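Long-range contacts in carbonic anhydrase (Sordaria macrospora, PDB 4O1K), which probably catalyses the reversible hydration of carbon dioxide to bicarbonate as a tetrameric, zinc-dependent beta-carbonic anhydrase: residues C110-G114 with W194-F198; Y113-K119 with Y158-E163; I95-K100 with T176-S182. All blocks are in the same frame, centred on the assembly; numbering follows the deposited sequence. Where two conformers were deposited one is given.

Interaction 1: C110-G114 with W194-F198; sequences CGHYG and WVFNF. With ZN (zinc ion), chain B.
Gly111 and its neighbours meet Trp194-Phe196 as adjacent parallel strands, and Gly111 uses both of its backbone polar groups across the gap. Its N donates to Trp194 O at 2.9 Å, and its O accepts from Phe196 N at 2.9 Å. The pairing runs on to Tyr113 N, 3.0 Å from Phe196 O. CA-H...O contacts fill in between these bonds; His112 CA, for example, lies 3.2 Å from Phe196 O.

Side-chain packing is concentrated on Tyr113. Val195 CG1 sits over the centre of one ring face, 3.6 Å from the centroid, in a CH-pi contact. That methyl is placed by a first torsion that sets it anti to the backbone N (chi1 -179°). Asn197 reaches the CD2 edge of the same ring with its amide turned 79° from the ring plane. Phe198 instead presents its own edge, CD1 lying 3.2 Å from Tyr113 O. On the sheet face bearing Cys110, Trp194 and Phe196, Cys110 SG rests loosely against the CB atoms of Trp194 and Phe196.

His112 NE2 holds the zinc ion at 2.1 Å, and Cys56, Asp58 and Cys115 complete the site. A histidine ligand carried by a central parallel strand, with aspartate as fourth ligand, is characteristic of the closed zinc site of beta-carbonic anhydrases.

Interaction 2: Y113-K119 with Y158-E163; sequences YGCGGVK and YERLVE. With ZN (zinc ion), chain B.
Tyr113 turns the edge of its ring to the helix of Tyr158-Glu163: Glu159 O and Glu163 OE2 both lie near the ring plane, while Glu159 CB touches CD1 at 3.7 Å. Tyr158 likewise uses its edge, with Cys115 O and Val118 CB in its plane; the Lys119 chain crosses the Tyr158 side chain at about a right angle, NZ 3.3 Å from Tyr158 CE2, by bends at its far end. The guanidinium of Arg160 meets Glu163 in plane, NH1 to OE1 at 2.8 Å, a salt bridge made on the anti side of the carboxylate. OE2 faces the Tyr113 hydroxyl, so both oxygens appear to be engaged.

Tyr113 OH to Glu163 OE2 and Tyr158 OH to Cys115 O are both modelled as hydrogen bonds of 2.4 Å, too short to be taken literally, and the second is further in doubt because Tyr158 has another conformer.

Apolar packing centres on Val118: its CG1, anti to its own nitrogen (chi1 173°), reaches Tyr158 CE1 and Leu161 CD2, each at 3.5 Å.

Cys115 SG binds the zinc ion at 2.2 Å and weakly accepts from Val118 N. The arrangement is that of a metal-ligand cysteine serving as N-cap of a short helix, here packed on helix 154-174 beside the beta-carbonic anhydrase zinc site.

Interaction 3: I95-K100 with T176-S182; sequences IEYAVK and TAALQQS
Val99 and Ala178 form the middle of this contact, where two helix segments run side by side at only 18° from parallel. With CG1 anti to the backbone N, Val99 sends that branch across the interface, to 3.7 Å from Ser182 CB and 4.1 Å from Ala178 CB. The small Ala178 methyl is met by three residues of the other helix, since Glu96 OE1 and the aliphatic chain of Lys100 also touch it.

Glu96 leaves its backbone in an extended direction and then turns sharply at its second torsion (chi2 95°), away from the usual staggered values, which swings the carboxylate inward until OE1 is 3.4 Å from Ala178 CB. The same oxygen takes a weak bond from a water, which in turn accepts from Ala178 N at 3.0 Å. One of the first amides of helix 177-182 is thereby satisfied, and the water bridges the two segments.

Lys100 departs from the usual values at its first torsion instead (chi1 -97°). Its long chain passes Ala178 and brings CE to 3.5 Å from Gln181 OE1, a contact of aliphatic carbon with amide oxygen. Gln181 NE2 looks elsewhere, bonding Asp126 of a third subunit.

Thr176 holds OG1 between its backbone N and carbonyl carbon, where it N-caps the helix by a weak bond from Leu179 N, 3.4 Å from that oxygen. Val173 O is a further partner of OG1, and Ile95 CG2 packs against it at 3.9 Å.

Val99 and Leu179 both rest on Ile107 of strand 106-112. The two neighbouring, nearly parallel helices are thus laid against the parallel strands of the mixed central sheet, in keeping with the alpha/beta fold of beta-carbonic anhydrases.

How the interactions relate
The three contacts illustrate how one alpha/beta fold places its metal site at one end and a helix-helix contact at the other. Interactions 1 and 2 overlap along the chain at Tyr113 and Gly114, with centres about 8 Å apart; Val162 of helix 154-174 bridges them by packing on Val195. Together they supply His112 and Cys115 to the zinc ion. Interaction 3 lies across the centre of the chain from both, its centre about 25 Å from that of interaction 1; in sequence, interaction 2 falls between its segments. Its helices, 89-100 and 177-186, lead into strands 106-112 and 190-197, so strand 106-112, which carries a zinc ligand near one end, is packed by this helix pair near the other.

Interaction 1: C110-G114 with W194-F198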
# COMPACT_ATOMS: atom_id res chain seq x y z
N CYS A 110 -7.52 5.63 -19.22
CA CYS A 110 -6.97 5.83 -20.55
C CYS A 110 -5.61 5.18 -20.63
O CYS A 110 -4.67 5.58 -19.91
CB CYS A 110 -6.83 7.31 -20.85
SG CYS A 110 -6.44 7.63 -22.61
N GLY A 111 -5.48 4.16 -21.47
CA GLY A 111 -4.15 3.60 -21.69
C GLY A 111 -3.57 4.26 -22.92
O GLY A 111 -4.18 5.17 -23.49
N HIS A 112 -2.40 3.80 -23.35
CA HIS A 112 -1.82 4.37 -24.57
C HIS A 112 -0.90 3.37 -25.22
O HIS A 112 -0.22 2.59 -24.54
CB HIS A 112 -1.13 5.72 -24.29
CG HIS A 112 0.09 5.61 -23.43
ND1 HIS A 112 1.34 5.98 -23.86
CD2 HIS A 112 0.24 5.15 -22.16
CE1 HIS A 112 2.23 5.73 -22.91
NE2 HIS A 112 1.58 5.25 -21.86
N TYR A 113 -0.92 3.33 -26.56
CA TYR A 113 -0.06 2.38 -27.26
C TYR A 113 1.37 2.81 -27.10
O TYR A 113 1.66 4.02 -27.01
CB TYR A 113 -0.42 2.27 -28.75
CG TYR A 113 -1.81 1.72 -28.98
CD1 TYR A 113 -2.16 0.45 -28.52
CD2 TYR A 113 -2.77 2.46 -29.64
CE1 TYR A 113 -3.44 -0.05 -28.71
CE2 TYR A 113 -4.05 1.95 -29.85
CZ TYR A 113 -4.38 0.70 -29.38
OH TYR A 113 -5.64 0.19 -29.56
N GLY A 114 2.28 1.84 -27.08
CA GLY A 114 3.68 2.16 -26.89
C GLY A 114 4.03 2.31 -25.42
O GLY A 114 5.17 2.65 -25.10
N TRP A 194 -10.49 4.00 -22.66
CA TRP A 194 -10.03 4.60 -23.91
C TRP A 194 -8.55 4.32 -24.08
O TRP A 194 -7.87 3.93 -23.11
CB TRP A 194 -10.27 6.11 -23.89
CG TRP A 194 -11.73 6.56 -23.80
CD1 TRP A 194 -12.85 5.81 -24.05
CD2 TRP A 194 -12.19 7.87 -23.44
NE1 TRP A 194 -13.99 6.60 -23.87
CE2 TRP A 194 -13.61 7.85 -23.49
CE3 TRP A 194 -11.55 9.06 -23.07
CZ2 TRP A 194 -14.38 8.99 -23.19
CZ3 TRP A 194 -12.32 10.19 -22.77
CH2 TRP A 194 -13.72 10.14 -22.83
N VAL A 195 -8.05 4.48 -25.30
CA VAL A 195 -6.63 4.27 -25.53
C VAL A 195 -6.17 5.36 -26.48
O VAL A 195 -6.81 5.58 -27.51
CB VAL A 195 -6.33 2.90 -26.16
CG1 VAL A 195 -4.82 2.74 -26.34
CG2 VAL A 195 -6.83 1.78 -25.29
N PHE A 196 -5.09 6.05 -26.11
CA PHE A 196 -4.51 7.11 -26.93
C PHE A 196 -3.41 6.54 -27.80
O PHE A 196 -2.69 5.60 -27.39
CB PHE A 196 -3.95 8.23 -26.04
CG PHE A 196 -3.28 9.33 -26.79
CD1 PHE A 196 -4.02 10.23 -27.54
CD2 PHE A 196 -1.90 9.48 -26.73
CE1 PHE A 196 -3.39 11.26 -28.23
CE2 PHE A 196 -1.26 10.50 -27.43
CZ PHE A 196 -2.01 11.39 -28.19
N ASN A 197 -3.28 7.10 -29.01
CA ASN A 197 -2.36 6.58 -30.00
C ASN A 197 -1.45 7.75 -30.39
O ASN A 197 -1.89 8.70 -31.08
CB ASN A 197 -3.14 6.10 -31.24
CG ASN A 197 -2.27 5.32 -32.22
OD1 ASN A 197 -1.05 5.29 -32.12
ND2 ASN A 197 -2.92 4.69 -33.19
N PHE A 198 -0.19 7.69 -29.95
CA PHE A 198 0.77 8.77 -30.16
C PHE A 198 1.12 8.95 -31.64
O PHE A 198 1.72 9.96 -32.01
CB PHE A 198 2.05 8.46 -29.38
CG PHE A 198 2.77 7.24 -29.89
CD1 PHE A 198 2.50 5.99 -29.38
CD2 PHE A 198 3.72 7.36 -30.91
CE1 PHE A 198 3.16 4.86 -29.86
CE2 PHE A 198 4.38 6.24 -31.40
CZ PHE A 198 4.10 4.99 -30.87
ZN ZN B . 2.37 4.13 -20.27

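Interaction 2: Y113-K119 with Y158-E163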
# COMPACT_ATOMS: atom_id res chain seq x y z
N TYR A 113 -0.92 3.33 -26.56
CA TYR A 113 -0.06 2.38 -27.26
C TYR A 113 1.37 2.81 -27.10
O TYR A 113 1.66 4.02 -27.01
CB TYR A 113 -0.42 2.27 -28.75
CG TYR A 113 -1.81 1.72 -28.98
CD1 TYR A 113 -2.16 0.45 -28.52
CD2 TYR A 113 -2.77 2.46 -29.64
CE1 TYR A 113 -3.44 -0.05 -28.71
CE2 TYR A 113 -4.05 1.95 -29.85
CZ TYR A 113 -4.38 0.70 -29.38
OH TYR A 113 -5.64 0.19 -29.56
N GLY A 114 2.28 1.84 -27.08
CA GLY A 114 3.68 2.16 -26.89
C GLY A 114 4.03 2.31 -25.42
O GLY A 114 5.17 2.65 -25.10
N CYS A 115 3.07 2.04 -24.54
CA CYS A 115 3.27 2.18 -23.10
C CYS A 115 4.52 1.50 -22.58
O CYS A 115 4.67 0.27 -22.70
CB CYS A 115 2.07 1.64 -22.34
SG CYS A 115 2.14 1.92 -20.54
N GLY A 116 5.42 2.30 -22.00
CA GLY A 116 6.66 1.78 -21.47
C GLY A 116 6.48 0.83 -20.30
O GLY A 116 7.25 -0.12 -20.14
N GLY A 117 5.48 1.09 -19.47
CA GLY A 117 5.23 0.27 -18.30
C GLY A 117 4.77 -1.13 -18.65
O GLY A 117 5.27 -2.10 -18.09
N VAL A 118 3.82 -1.23 -19.58
CA VAL A 118 3.38 -2.51 -20.13
C VAL A 118 4.56 -3.28 -20.77
O VAL A 118 4.84 -4.48 -20.42
CB VAL A 118 2.23 -2.28 -21.12
CG1 VAL A 118 1.86 -3.56 -21.83
CG2 VAL A 118 1.02 -1.73 -20.37
N LYS A 119 5.30 -2.60 -21.64
CA LYS A 119 6.48 -3.26 -22.22
C LYS A 119 7.48 -3.76 -21.16
O LYS A 119 8.00 -4.87 -21.27
CB LYS A 119 7.17 -2.36 -23.24
CG LYS A 119 8.27 -3.07 -24.02
CD LYS A 119 8.82 -2.22 -25.16
CE LYS A 119 7.78 -1.95 -26.25
NZ LYS A 119 7.50 -3.14 -27.13
N TYR A 158 1.24 -6.81 -27.97
CA TYR A 158 1.53 -5.77 -27.01
C TYR A 158 0.40 -4.73 -26.98
O TYR A 158 -0.05 -4.30 -25.91
CB TYR A 158 2.88 -5.18 -27.43
CG TYR A 158 3.31 -3.91 -26.75
CD1 TYR A 158 2.98 -3.64 -25.44
CD2 TYR A 158 4.06 -2.98 -27.44
CE1 TYR A 158 3.37 -2.46 -24.84
CE2 TYR A 158 4.48 -1.81 -26.85
CZ TYR A 158 4.12 -1.56 -25.55
OH TYR A 158 4.53 -0.41 -24.95
N GLU A 159 -0.09 -4.37 -28.16
CA GLU A 159 -1.19 -3.40 -28.28
C GLU A 159 -2.47 -4.01 -27.70
O GLU A 159 -3.26 -3.32 -27.00
CB GLU A 159 -1.38 -2.97 -29.75
CG GLU A 159 -0.13 -2.27 -30.30
CD GLU A 159 -0.32 -1.68 -31.69
OE1 GLU A 159 -1.27 -2.09 -32.40
OE2 GLU A 159 0.49 -0.80 -32.05
N ARG A 160 -2.66 -5.31 -27.95
CA ARG A 160 -3.82 -5.98 -27.42
C ARG A 160 -3.74 -5.99 -25.90
O ARG A 160 -4.74 -5.78 -25.24
CB ARG A 160 -3.96 -7.41 -27.97
CG ARG A 160 -5.30 -8.09 -27.65
CD ARG A 160 -6.52 -7.24 -28.09
NE ARG A 160 -7.77 -7.84 -27.63
CZ ARG A 160 -8.83 -7.14 -27.26
NH1 ARG A 160 -8.81 -5.82 -27.30
NH2 ARG A 160 -9.92 -7.76 -26.83
N LEU A 161 -2.55 -6.25 -25.36
CA LEU A 161 -2.34 -6.21 -23.90
C LEU A 161 -2.65 -4.84 -23.31
O LEU A 161 -3.21 -4.72 -22.22
CB LEU A 161 -0.90 -6.59 -23.55
CG LEU A 161 -0.54 -6.55 -22.07
CD1 LEU A 161 -1.48 -7.43 -21.25
CD2 LEU A 161 0.91 -6.96 -21.85
N VAL A 162 -2.27 -3.79 -24.03
CA VAL A 162 -2.55 -2.43 -23.57
C VAL A 162 -4.06 -2.28 -23.44
O VAL A 162 -4.58 -1.75 -22.40
CB VAL A 162 -2.00 -1.40 -24.59
CG1 VAL A 162 -2.68 -0.05 -24.43
CG2 VAL A 162 -0.48 -1.25 -24.43
N GLU A 163 -4.76 -2.79 -24.46
CA GLU A 163 -6.23 -2.68 -24.50
C GLU A 163 -6.90 -3.49 -23.36
O GLU A 163 -7.79 -3.00 -22.64
CB GLU A 163 -6.75 -3.16 -25.87
CG GLU A 163 -6.29 -2.26 -27.02
CD GLU A 163 -6.59 -2.83 -28.40
OE1 GLU A 163 -7.10 -3.96 -28.50
OE2 GLU A 163 -6.31 -2.12 -29.39
ZN ZN B . 2.37 4.13 -20.27

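Interaction 3: I95-K100 with T176-S182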
# COMPACT_ATOMS: atom_id res chain seq x y z
N ILE A 95 -10.43 7.45 -6.17
CA ILE A 95 -11.73 7.04 -6.72
C ILE A 95 -12.82 7.37 -5.72
O ILE A 95 -13.88 7.97 -6.05
CB ILE A 95 -11.72 5.52 -7.03
CG1 ILE A 95 -10.73 5.25 -8.16
CG2 ILE A 95 -13.13 5.02 -7.41
CD1 ILE A 95 -10.54 3.77 -8.50
N GLU A 96 -12.58 6.99 -4.47
CA GLU A 96 -13.54 7.27 -3.41
C GLU A 96 -13.87 8.77 -3.34
O GLU A 96 -15.04 9.16 -3.28
CB GLU A 96 -12.95 6.81 -2.07
CG GLU A 96 -13.69 7.33 -0.85
CD GLU A 96 -14.71 6.33 -0.36
OE1 GLU A 96 -15.37 5.73 -1.23
OE2 GLU A 96 -14.83 6.14 0.87
N TYR A 97 -12.82 9.59 -3.37
CA TYR A 97 -12.95 11.04 -3.24
C TYR A 97 -13.64 11.69 -4.44
O TYR A 97 -14.46 12.61 -4.28
CB TYR A 97 -11.57 11.66 -3.06
CG TYR A 97 -11.55 13.17 -2.84
CD1 TYR A 97 -12.07 13.74 -1.68
CD2 TYR A 97 -10.96 14.00 -3.76
CE1 TYR A 97 -12.01 15.12 -1.48
CE2 TYR A 97 -10.90 15.36 -3.58
CZ TYR A 97 -11.42 15.92 -2.44
OH TYR A 97 -11.34 17.29 -2.31
N ALA A 98 -13.32 11.20 -5.63
CA ALA A 98 -13.91 11.72 -6.86
C ALA A 98 -15.38 11.37 -6.96
O ALA A 98 -16.20 12.19 -7.38
CB ALA A 98 -13.15 11.19 -8.08
N VAL A 99 -15.73 10.15 -6.57
CA VAL A 99 -17.12 9.70 -6.71
C VAL A 99 -17.99 10.29 -5.62
O VAL A 99 -19.07 10.83 -5.88
CB VAL A 99 -17.21 8.20 -6.62
CG1 VAL A 99 -18.65 7.78 -6.50
CG2 VAL A 99 -16.54 7.56 -7.85
N LYS A 100 -17.52 10.18 -4.39
CA LYS A 100 -18.37 10.52 -3.26
C LYS A 100 -18.39 12.01 -2.91
O LYS A 100 -19.44 12.55 -2.55
CB LYS A 100 -17.99 9.68 -2.03
CG LYS A 100 -18.89 8.46 -1.88
CD LYS A 100 -18.28 7.38 -1.00
CE LYS A 100 -19.35 6.38 -0.55
NZ LYS A 100 -19.11 5.90 0.85
N THR A 176 -15.42 -1.14 -6.92
CA THR A 176 -15.43 -0.26 -5.75
C THR A 176 -16.83 -0.00 -5.23
O THR A 176 -17.77 0.14 -6.02
CB THR A 176 -14.68 1.07 -5.97
OG1 THR A 176 -15.37 1.89 -6.93
CG2 THR A 176 -13.28 0.78 -6.44
N ALA A 177 -16.96 0.04 -3.91
CA ALA A 177 -18.25 0.28 -3.26
C ALA A 177 -18.80 1.65 -3.64
O ALA A 177 -20.01 1.80 -3.87
CB ALA A 177 -18.12 0.15 -1.72
N ALA A 178 -17.91 2.63 -3.74
CA ALA A 178 -18.29 4.01 -4.05
C ALA A 178 -19.02 4.03 -5.38
O ALA A 178 -20.14 4.56 -5.50
CB ALA A 178 -17.05 4.89 -4.11
N LEU A 179 -18.35 3.47 -6.39
CA LEU A 179 -18.91 3.42 -7.75
C LEU A 179 -20.27 2.76 -7.78
O LEU A 179 -21.23 3.31 -8.34
CB LEU A 179 -17.98 2.67 -8.72
CG LEU A 179 -18.74 2.74 -10.04
CD1 LEU A 179 -18.06 3.61 -11.04
CD2 LEU A 179 -19.16 1.39 -10.63
N GLN A 180 -20.38 1.58 -7.17
CA GLN A 180 -21.64 0.84 -7.22
C GLN A 180 -22.78 1.56 -6.51
O GLN A 180 -23.90 1.65 -7.04
CB GLN A 180 -21.49 -0.58 -6.65
CG GLN A 180 -22.76 -1.40 -6.85
CD GLN A 180 -22.67 -2.80 -6.28
OE1 GLN A 180 -23.67 -3.37 -5.85
NE2 GLN A 180 -21.47 -3.36 -6.29
N GLN A 181 -22.51 2.08 -5.32
CA GLN A 181 -23.51 2.83 -4.57
C GLN A 181 -23.99 4.04 -5.36
O GLN A 181 -25.21 4.21 -5.57
CB GLN A 181 -22.95 3.26 -3.21
CG GLN A 181 -22.77 2.10 -2.22
CD GLN A 181 -21.80 2.44 -1.10
OE1 GLN A 181 -20.94 3.30 -1.25
NE2 GLN A 181 -21.94 1.75 0.03
N SER A 182 -23.05 4.86 -5.82
CA SER A 182 -23.41 6.04 -6.61
C SER A 182 -24.21 5.66 -7.85
O SER A 182 -25.22 6.30 -8.17
CB SER A 182 -22.17 6.86 -6.99
OG SER A 182 -22.55 8.13 -7.52
O HOH W 1 -15.07 2.70 -2.65